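Local structure of 5,10-methylenetetrahydrofolate dehydrogenase (Bombyx mori, 5ZF1) at residues 9-14 / 281-286; 65-70 / 79-84; 226-231 / 264-269. The protein oxidises 5,10-methylenetetrahydrofolate in one-carbon folate metabolism, probably with NADP+ as the hydride acceptor. All blocks are in the same frame, centred on the assembly; numbering follows the deposited sequence.

Contact 1: 9-14 / 281-286; sequences ALAMEI and TVAMLM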
loop_
_atom_site.group_PDB
_atom_site.type_symbol
_atom_site.label_atom_id
_atom_site.label_comp_id
_atom_site.label_asym_id
_atom_site.label_seq_id
_atom_site.Cartn_x
_atom_site.Cartn_y
_atom_site.Cartn_z
ATOM N N ALA B 9 4.212 -1.019 -29.685
ATOM C CA ALA B 9 3.058 -1.301 -30.527
ATOM C C ALA B 9 1.769 -1.285 -29.718
ATOM O O ALA B 9 0.731 -0.820 -30.201
ATOM C CB ALA B 9 3.241 -2.647 -31.229
ATOM N N LEU B 10 1.810 -1.791 -28.482
ATOM C CA LEU B 10 0.615 -1.751 -27.643
ATOM C C LEU B 10 0.215 -0.316 -27.326
ATOM O O LEU B 10 -0.978 0.017 -27.314
ATOM C CB LEU B 10 0.850 -2.533 -26.352
ATOM C CG LEU B 10 -0.348 -2.607 -25.400
ATOM C CD1 LEU B 10 -1.558 -3.170 -26.122
ATOM C CD2 LEU B 10 -0.025 -3.439 -24.159
ATOM N N ALA B 11 1.200 0.537 -27.039
ATOM C CA ALA B 11 0.908 1.934 -26.739
ATOM C C ALA B 11 0.221 2.608 -27.917
ATOM O O ALA B 11 -0.714 3.391 -27.732
ATOM C CB ALA B 11 2.192 2.678 -26.378
ATOM N N MET B 12 0.676 2.315 -29.134
ATOM C CA MET B 12 -0.016 2.815 -30.320
ATOM C C MET B 12 -1.478 2.372 -30.340
ATOM O O MET B 12 -2.377 3.193 -30.562
ATOM C CB MET B 12 0.705 2.361 -31.591
ATOM C CG MET B 12 0.163 3.012 -32.866
ATOM S SD MET B 12 0.113 4.821 -32.770
ATOM C CE MET B 12 1.792 5.180 -32.247
ATOM N N GLU B 13 -1.741 1.082 -30.095
ATOM C CA GLU B 13 -3.122 0.601 -30.031
ATOM C C GLU B 13 -3.923 1.379 -29.001
ATOM O O GLU B 13 -5.034 1.840 -29.273
ATOM C CB GLU B 13 -3.160 -0.890 -29.682
ATOM C CG GLU B 13 -2.589 -1.836 -30.717
ATOM C CD GLU B 13 -2.703 -3.291 -30.279
ATOM O OE1 GLU B 13 -3.772 -3.678 -29.755
ATOM O OE2 GLU B 13 -1.720 -4.044 -30.449
ATOM N N ILE B 14 -3.357 1.536 -27.803
ATOM C CA ILE B 14 -4.024 2.256 -26.723
ATOM C C ILE B 14 -4.268 3.717 -27.102
ATOM O O ILE B 14 -5.353 4.261 -26.857
ATOM C CB ILE B 14 -3.179 2.115 -25.437
ATOM C CG1 ILE B 14 -3.376 0.722 -24.831
ATOM C CG2 ILE B 14 -3.515 3.178 -24.431
ATOM C CD1 ILE B 14 -2.366 0.384 -23.768
ATOM N N THR B 281 4.063 3.878 -20.589
ATOM C CA THR B 281 3.877 4.827 -19.494
ATOM C C THR B 281 3.240 6.122 -19.992
ATOM O O THR B 281 2.307 6.651 -19.379
ATOM C CB THR B 281 5.224 5.103 -18.818
ATOM O OG1 THR B 281 5.730 3.882 -18.268
ATOM C CG2 THR B 281 5.080 6.151 -17.724
ATOM N N VAL B 282 3.722 6.638 -21.121
ATOM C CA VAL B 282 3.183 7.891 -21.640
ATOM C C VAL B 282 1.719 7.723 -22.037
ATOM O O VAL B 282 0.886 8.596 -21.760
ATOM C CB VAL B 282 4.052 8.393 -22.808
ATOM C CG1 VAL B 282 3.357 9.505 -23.542
ATOM C CG2 VAL B 282 5.386 8.903 -22.271
ATOM N N ALA B 283 1.381 6.589 -22.668
ATOM C CA ALA B 283 -0.013 6.310 -23.010
ATOM C C ALA B 283 -0.878 6.241 -21.761
ATOM O O ALA B 283 -2.015 6.722 -21.755
ATOM C CB ALA B 283 -0.120 5.004 -23.796
ATOM N N MET B 284 -0.353 5.653 -20.683
ATOM C CA MET B 284 -1.130 5.607 -19.449
ATOM C C MET B 284 -1.258 6.973 -18.793
ATOM O O MET B 284 -2.273 7.236 -18.136
ATOM C CB MET B 284 -0.511 4.598 -18.482
ATOM C CG MET B 284 -0.660 3.171 -18.932
ATOM S SD MET B 284 -2.373 2.686 -19.118
ATOM C CE MET B 284 -2.406 2.606 -20.878
ATOM N N LEU B 285 -0.249 7.854 -18.929
ATOM C CA LEU B 285 -0.422 9.232 -18.476
ATOM C C LEU B 285 -1.581 9.899 -19.207
ATOM O O LEU B 285 -2.321 10.696 -18.620
ATOM C CB LEU B 285 0.852 10.050 -18.701
ATOM C CG LEU B 285 2.053 9.808 -17.785
ATOM C CD1 LEU B 285 3.265 10.579 -18.290
ATOM C CD2 LEU B 285 1.704 10.189 -16.345
ATOM N N MET B 286 -1.733 9.600 -20.497
ATOM C CA MET B 286 -2.851 10.159 -21.257
ATOM C C MET B 286 -4.175 9.583 -20.779
ATOM O O MET B 286 -5.170 10.314 -20.638
ATOM C CB MET B 286 -2.640 9.891 -22.751
ATOM C CG MET B 286 -1.402 10.572 -23.312
ATOM S SD MET B 286 -1.327 12.343 -22.970
ATOM C CE MET B 286 0.247 12.470 -22.119
#

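Contact 2: 65-70 / 79-84; sequences LTINRD and LSEIQN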
loop_
_atom_site.group_PDB
_atom_site.type_symbol
_atom_site.label_atom_id
_atom_site.label_comp_id
_atom_site.label_asym_id
_atom_site.label_seq_id
_atom_site.Cartn_x
_atom_site.Cartn_y
_atom_site.Cartn_z
ATOM N N LEU B 65 0.465 21.759 -22.288
ATOM C CA LEU B 65 1.295 22.955 -22.244
ATOM C C LEU B 65 2.421 22.713 -21.252
ATOM O O LEU B 65 2.179 22.213 -20.151
ATOM C CB LEU B 65 0.475 24.179 -21.835
ATOM C CG LEU B 65 1.177 25.532 -21.813
ATOM C CD1 LEU B 65 0.495 26.476 -22.801
ATOM C CD2 LEU B 65 1.172 26.121 -20.410
ATOM N N THR B 66 3.647 23.038 -21.648
ATOM C CA THR B 66 4.813 22.843 -20.797
ATOM C C THR B 66 5.174 24.162 -20.131
ATOM O O THR B 66 5.272 25.194 -20.802
ATOM C CB THR B 66 6.000 22.320 -21.606
ATOM O OG1 THR B 66 5.633 21.099 -22.257
ATOM C CG2 THR B 66 7.193 22.065 -20.697
ATOM N N ILE B 67 5.362 24.128 -18.817
ATOM C CA ILE B 67 5.764 25.299 -18.051
ATOM C C ILE B 67 7.203 25.076 -17.619
ATOM O O ILE B 67 7.485 24.197 -16.794
ATOM C CB ILE B 67 4.854 25.541 -16.843
ATOM C CG1 ILE B 67 3.437 25.880 -17.300
ATOM C CG2 ILE B 67 5.419 26.659 -15.987
ATOM C CD1 ILE B 67 2.381 25.040 -16.643
ATOM N N ASN B 68 8.117 25.858 -18.185
ATOM C CA ASN B 68 9.535 25.713 -17.898
ATOM C C ASN B 68 9.924 26.625 -16.743
ATOM O O ASN B 68 9.536 27.798 -16.706
ATOM C CB ASN B 68 10.372 26.031 -19.138
ATOM C CG ASN B 68 10.130 25.058 -20.270
ATOM O OD1 ASN B 68 10.831 24.053 -20.400
ATOM N ND2 ASN B 68 9.131 25.348 -21.099
ATOM N N ARG B 69 10.674 26.080 -15.793
ATOM C CA ARG B 69 11.209 26.866 -14.696
ATOM C C ARG B 69 12.702 26.598 -14.589
ATOM O O ARG B 69 13.216 25.600 -15.099
ATOM C CB ARG B 69 10.489 26.559 -13.372
ATOM C CG ARG B 69 9.054 27.105 -13.301
ATOM C CD ARG B 69 9.015 28.633 -13.413
ATOM N NE ARG B 69 7.679 29.184 -13.177
ATOM C CZ ARG B 69 6.835 29.563 -14.137
ATOM N NH1 ARG B 69 7.175 29.452 -15.416
ATOM N NH2 ARG B 69 5.646 30.053 -13.819
ATOM N N ASP B 70 13.403 27.515 -13.937
ATOM C CA ASP B 70 14.851 27.422 -13.855
ATOM C C ASP B 70 15.270 26.570 -12.661
ATOM O O ASP B 70 14.537 26.422 -11.681
ATOM C CB ASP B 70 15.462 28.819 -13.773
ATOM C CG ASP B 70 14.778 29.799 -14.711
ATOM O OD1 ASP B 70 13.838 30.493 -14.265
ATOM O OD2 ASP B 70 15.162 29.854 -15.900
ATOM N N LEU B 79 5.714 25.449 -5.293
ATOM C CA LEU B 79 4.419 25.166 -4.684
ATOM C C LEU B 79 3.408 26.260 -4.993
ATOM O O LEU B 79 2.210 25.982 -5.106
ATOM C CB LEU B 79 4.569 24.987 -3.172
ATOM C CG LEU B 79 5.493 23.867 -2.692
ATOM C CD1 LEU B 79 5.501 23.806 -1.171
ATOM C CD2 LEU B 79 5.108 22.525 -3.278
ATOM N N SER B 80 3.866 27.507 -5.136
ATOM C CA SER B 80 2.951 28.589 -5.486
ATOM C C SER B 80 2.374 28.403 -6.883
ATOM O O SER B 80 1.188 28.664 -7.113
ATOM C CB SER B 80 3.657 29.940 -5.379
ATOM O OG SER B 80 2.816 30.974 -5.860
ATOM N N GLU B 81 3.198 27.961 -7.831
ATOM C CA GLU B 81 2.700 27.743 -9.183
ATOM C C GLU B 81 1.766 26.541 -9.242
ATOM O O GLU B 81 0.784 26.546 -9.993
ATOM C CB GLU B 81 3.866 27.566 -10.154
ATOM C CG GLU B 81 3.451 27.174 -11.574
ATOM C CD GLU B 81 2.918 28.345 -12.392
ATOM O OE1 GLU B 81 2.012 29.060 -11.912
ATOM O OE2 GLU B 81 3.409 28.550 -13.522
ATOM N N ILE B 82 2.051 25.501 -8.457
ATOM C CA ILE B 82 1.162 24.344 -8.424
ATOM C C ILE B 82 -0.196 24.737 -7.863
ATOM O O ILE B 82 -1.242 24.366 -8.413
ATOM C CB ILE B 82 1.810 23.198 -7.626
ATOM C CG1 ILE B 82 2.898 22.539 -8.473
ATOM C CG2 ILE B 82 0.765 22.180 -7.182
ATOM C CD1 ILE B 82 3.987 21.862 -7.656
ATOM N N GLN B 83 -0.208 25.515 -6.775
ATOM C CA GLN B 83 -1.482 25.903 -6.179
ATOM C C GLN B 83 -2.299 26.774 -7.122
ATOM O O GLN B 83 -3.531 26.688 -7.129
ATOM C CB GLN B 83 -1.258 26.616 -4.840
ATOM C CG GLN B 83 -2.544 26.867 -4.036
ATOM C CD GLN B 83 -3.297 25.583 -3.657
ATOM O OE1 GLN B 83 -2.748 24.481 -3.700
ATOM N NE2 GLN B 83 -4.560 25.732 -3.273
ATOM N N ASN B 84 -1.637 27.603 -7.936
ATOM C CA ASN B 84 -2.350 28.354 -8.968
ATOM C C ASN B 84 -2.980 27.423 -9.999
ATOM O O ASN B 84 -4.128 27.626 -10.414
ATOM C CB ASN B 84 -1.400 29.334 -9.654
ATOM C CG ASN B 84 -1.123 30.563 -8.807
ATOM O OD1 ASN B 84 -1.257 30.533 -7.582
ATOM N ND2 ASN B 84 -0.730 31.653 -9.459
#

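Contact 3: 226-231 / 264-269; sequences IKADMV and SKIAGA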
loop_
_atom_site.group_PDB
_atom_site.type_symbol
_atom_site.label_atom_id
_atom_site.label_comp_id
_atom_site.label_asym_id
_atom_site.label_seq_id
_atom_site.Cartn_x
_atom_site.Cartn_y
_atom_site.Cartn_z
ATOM N N ILE B 226 18.216 -11.355 -14.618
ATOM C CA ILE B 226 17.404 -12.557 -14.764
ATOM C C ILE B 226 18.118 -13.458 -15.762
ATOM O O ILE B 226 18.248 -13.108 -16.935
ATOM C CB ILE B 226 15.982 -12.232 -15.233
ATOM C CG1 ILE B 226 15.304 -11.258 -14.269
ATOM C CG2 ILE B 226 15.173 -13.508 -15.327
ATOM C CD1 ILE B 226 15.215 -11.772 -12.862
ATOM N N LYS B 227 18.587 -14.602 -15.298
ATOM C CA LYS B 227 19.240 -15.583 -16.150
ATOM C C LYS B 227 18.283 -16.722 -16.462
ATOM O O LYS B 227 17.292 -16.941 -15.764
ATOM C CB LYS B 227 20.502 -16.133 -15.484
ATOM C CG LYS B 227 21.351 -15.090 -14.789
ATOM C CD LYS B 227 22.629 -15.724 -14.253
ATOM C CE LYS B 227 22.800 -15.506 -12.754
ATOM N NZ LYS B 227 21.778 -16.209 -11.924
ATOM N N ALA B 228 18.611 -17.473 -17.518
ATOM C CA ALA B 228 17.713 -18.524 -17.985
ATOM C C ALA B 228 17.448 -19.570 -16.908
ATOM O O ALA B 228 16.340 -20.117 -16.837
ATOM C CB ALA B 228 18.282 -19.181 -19.244
ATOM N N ASP B 229 18.429 -19.845 -16.044
ATOM C CA ASP B 229 18.206 -20.832 -14.994
ATOM C C ASP B 229 17.304 -20.317 -13.880
ATOM O O ASP B 229 16.984 -21.084 -12.963
ATOM C CB ASP B 229 19.544 -21.292 -14.410
ATOM C CG ASP B 229 20.352 -20.152 -13.824
ATOM O OD1 ASP B 229 19.973 -18.980 -14.025
ATOM O OD2 ASP B 229 21.376 -20.432 -13.160
ATOM N N MET B 230 16.889 -19.055 -13.936
ATOM C CA MET B 230 15.960 -18.501 -12.964
ATOM C C MET B 230 14.525 -18.541 -13.447
ATOM O O MET B 230 13.632 -18.142 -12.704
ATOM C CB MET B 230 16.344 -17.053 -12.627
ATOM C CG MET B 230 17.685 -16.942 -11.889
ATOM S SD MET B 230 18.375 -15.280 -11.851
ATOM C CE MET B 230 17.044 -14.361 -11.062
ATOM N N VAL B 231 14.278 -18.999 -14.673
ATOM C CA VAL B 231 12.990 -18.794 -15.323
ATOM C C VAL B 231 12.265 -20.127 -15.423
ATOM O O VAL B 231 12.838 -21.134 -15.859
ATOM C CB VAL B 231 13.160 -18.127 -16.694
ATOM C CG1 VAL B 231 11.806 -17.985 -17.411
ATOM C CG2 VAL B 231 13.821 -16.772 -16.511
ATOM N N SER B 264 14.846 -15.706 -23.584
ATOM C CA SER B 264 13.858 -15.831 -24.655
ATOM C C SER B 264 13.656 -17.277 -25.081
ATOM O O SER B 264 12.581 -17.624 -25.581
ATOM C CB SER B 264 14.270 -14.994 -25.866
ATOM O OG SER B 264 14.374 -13.620 -25.538
ATOM N N LYS B 265 14.673 -18.129 -24.907
ATOM C CA LYS B 265 14.549 -19.552 -25.206
ATOM C C LYS B 265 13.745 -20.316 -24.163
ATOM O O LYS B 265 13.378 -21.469 -24.414
ATOM C CB LYS B 265 15.933 -20.200 -25.320
ATOM C CG LYS B 265 16.834 -19.648 -26.405
ATOM C CD LYS B 265 18.198 -20.325 -26.331
ATOM C CE LYS B 265 19.209 -19.682 -27.264
ATOM N NZ LYS B 265 20.606 -20.043 -26.878
ATOM N N ILE B 266 13.476 -19.721 -23.003
ATOM C CA ILE B 266 12.792 -20.398 -21.912
ATOM C C ILE B 266 11.416 -19.800 -21.650
ATOM O O ILE B 266 10.447 -20.533 -21.435
ATOM C CB ILE B 266 13.650 -20.367 -20.625
ATOM C CG1 ILE B 266 15.074 -20.844 -20.911
ATOM C CG2 ILE B 266 12.996 -21.215 -19.537
ATOM C CD1 ILE B 266 15.153 -22.304 -21.291
ATOM N N ALA B 267 11.320 -18.474 -21.643
ATOM C CA ALA B 267 10.109 -17.787 -21.236
ATOM C C ALA B 267 8.985 -18.006 -22.243
ATOM O O ALA B 267 9.215 -18.288 -23.421
ATOM C CB ALA B 267 10.370 -16.288 -21.084
ATOM N N GLY B 268 7.749 -17.873 -21.756
ATOM C CA GLY B 268 6.597 -17.888 -22.645
ATOM C C GLY B 268 6.317 -16.548 -23.292
ATOM O O GLY B 268 5.798 -16.497 -24.408
ATOM N N ALA B 269 6.653 -15.449 -22.619
ATOM C CA ALA B 269 6.415 -14.113 -23.144
ATOM C C ALA B 269 7.443 -13.203 -22.497
ATOM O O ALA B 269 7.802 -13.429 -21.344
ATOM C CB ALA B 269 4.995 -13.629 -22.840
#

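Contact 1: 9-14 / 281-286
Ile-14 and Met-284 are brought together by their torsions. In Ile-14, CG1 stands anti to the carbonyl carbon (chi1 -77°) and CG2 anti to the backbone N, which leaves two separate methyl ends for the other helix. Met-284 also starts with CG anti to its carbonyl carbon. Its chain then bends at chi2 and again at chi3 (109°), curling CE back toward Ile-14, although its CB does not point there. The two side chains cross at about a right angle, and the methionine methyl touches both branches of the isoleucine: CE lies 3.6 Å from Ile-14 CD1 and 3.8 Å from Ile-14 CG2. The CG2 methyl is shared, since Ala-283 CB sits 3.9 Å from it. Ala-11 meets Ala-283 methyl to methyl, CB to CB at 4.2 Å, where the backbones come closest, with 5.8 Å between the CA atoms of Ala-11 and Ala-283. The local helix axes run almost parallel, 18° apart with a closest approach of 9.3 Å. Met-280, one turn before Met-284, also touches Ala-11 and Ile-14, and helix 140-151 adds Glu-147 against Ile-14 and Leu-143 against Met-284. Helix 7-26, from the start of the chain, thus packs along helix 277-298, from its end. All four touching residues are buried and meet through carbon atoms alone, which implies an interface fixed by methyl shape and exclusion of water, with no directional polar bond to set its register.

Contact 2: 65-70 / 79-84
Arg-69 NH2 and Glu-81 OE2 form a salt bridge at 2.7 Å in the conformer described; Glu-81 has a second, so the bridge may not be permanent. The side chains cross at about a right angle, with guanidinium and carboxylate planes 34° apart, and OE2 approaches the guanidinium obliquely. The other terminal nitrogen, Arg-69 NH1, turns back to Asn-68 O at 3.2 Å, with an N-H...O angle of 158°. That oxygen lies near the guanidinium plane, whereas the donor stands above the carbonyl plane. The bend at chi2 of Arg-69 (-62°) folds the chain back for this bond. Strand 63-69 forms one edge of a three-stranded parallel sheet, and helix 75-87 carries the chain across middle strand 34-40 to strand 93-96 in a beta-alpha-beta crossover, Ile-82 packing on Ile-38. Beneath the guanidinium, Ile-67 CG2 lies 3.3 Å from its plane, offset toward the rim. A leucine in place of Arg-69 would probably leave this conformer of Glu-81 without its positive mate and Asn-68 O without this side-chain donor. The Ile-67 CG2 methyl also touches the carboxylate, 3.7 Å from Glu-81 OE2.

Contact 3: 226-231 / 264-269
Ile-266 gives the largest single share of this contact, and its side chain can be followed outward. Its CB points toward the other segment and lies 4.4 Å from Val-231 CG1. There the chain forks. The CG2 branch, anti to the backbone N, runs to Val-231, reaching its backbone O at 3.7 Å and its CG1 at 4.0 Å; the two side chains meet at a slant. The CG1 branch, anti to the carbonyl carbon (chi1 -50°), goes instead to Ala-228, whose CB is 4.0 Å from Ile-266 CG1. The tip, CD1, turns away from that methyl and ends 4.9 Å from Ala-228 CB, so the middle of the branch does the touching. Val-231 answers with a single methyl: its CG1, anti to the backbone N, also rests against Ala-267, 4.2 Å from CA and 4.3 Å from CB. A 3-10 turn sets the spacing of Ala-228 and Val-231, Val-231 N bonding to Ala-228 O. Lys-227 N adds a weak bond to Met-230 SD, which ties that side chain back over the turn. In the Rossmann-type NAD(P)-binding region, segment 226-231 precedes strand 236-239 and segment 264-269 leads into strand 269-270, a neighbour in the same parallel sheet. Ile-237 touches both Val-231 and Ala-267, Val-263 also touches Val-231, and the backbone of Ile-266 bonds to Gly-234. The two approaches to adjacent strands are therefore joined by methyl groups laid against one another. The contact is almost entirely of carbon against carbon, the exception being Ile-266 CG2 beside Val-231 O, which implies apolar packing that is buried at Val-231 and Ala-267 and partly exposed at Ala-228 and Ile-266.

Contact 1 closes the widest loop: helix 7-26 near the start of the chain meets helix 277-298 at its end, and both other contacts are nested inside that loop, contact 2 closing before contact 3 opens. The centres of contacts 2 and 3 are 45 Å apart on opposite sides of the chain's centre, and each is about 25 Å from contact 1 (25 and 26 Å). Contact 2 lies between the edge strand 63-69 of the three-stranded sheet and helix 75-87, contact 3 between loops leading into strands 236-239 and 269-270 of the larger parallel sheet. Between these two outlying contacts, contact 1 brings the first and last long helices of the chain side by side.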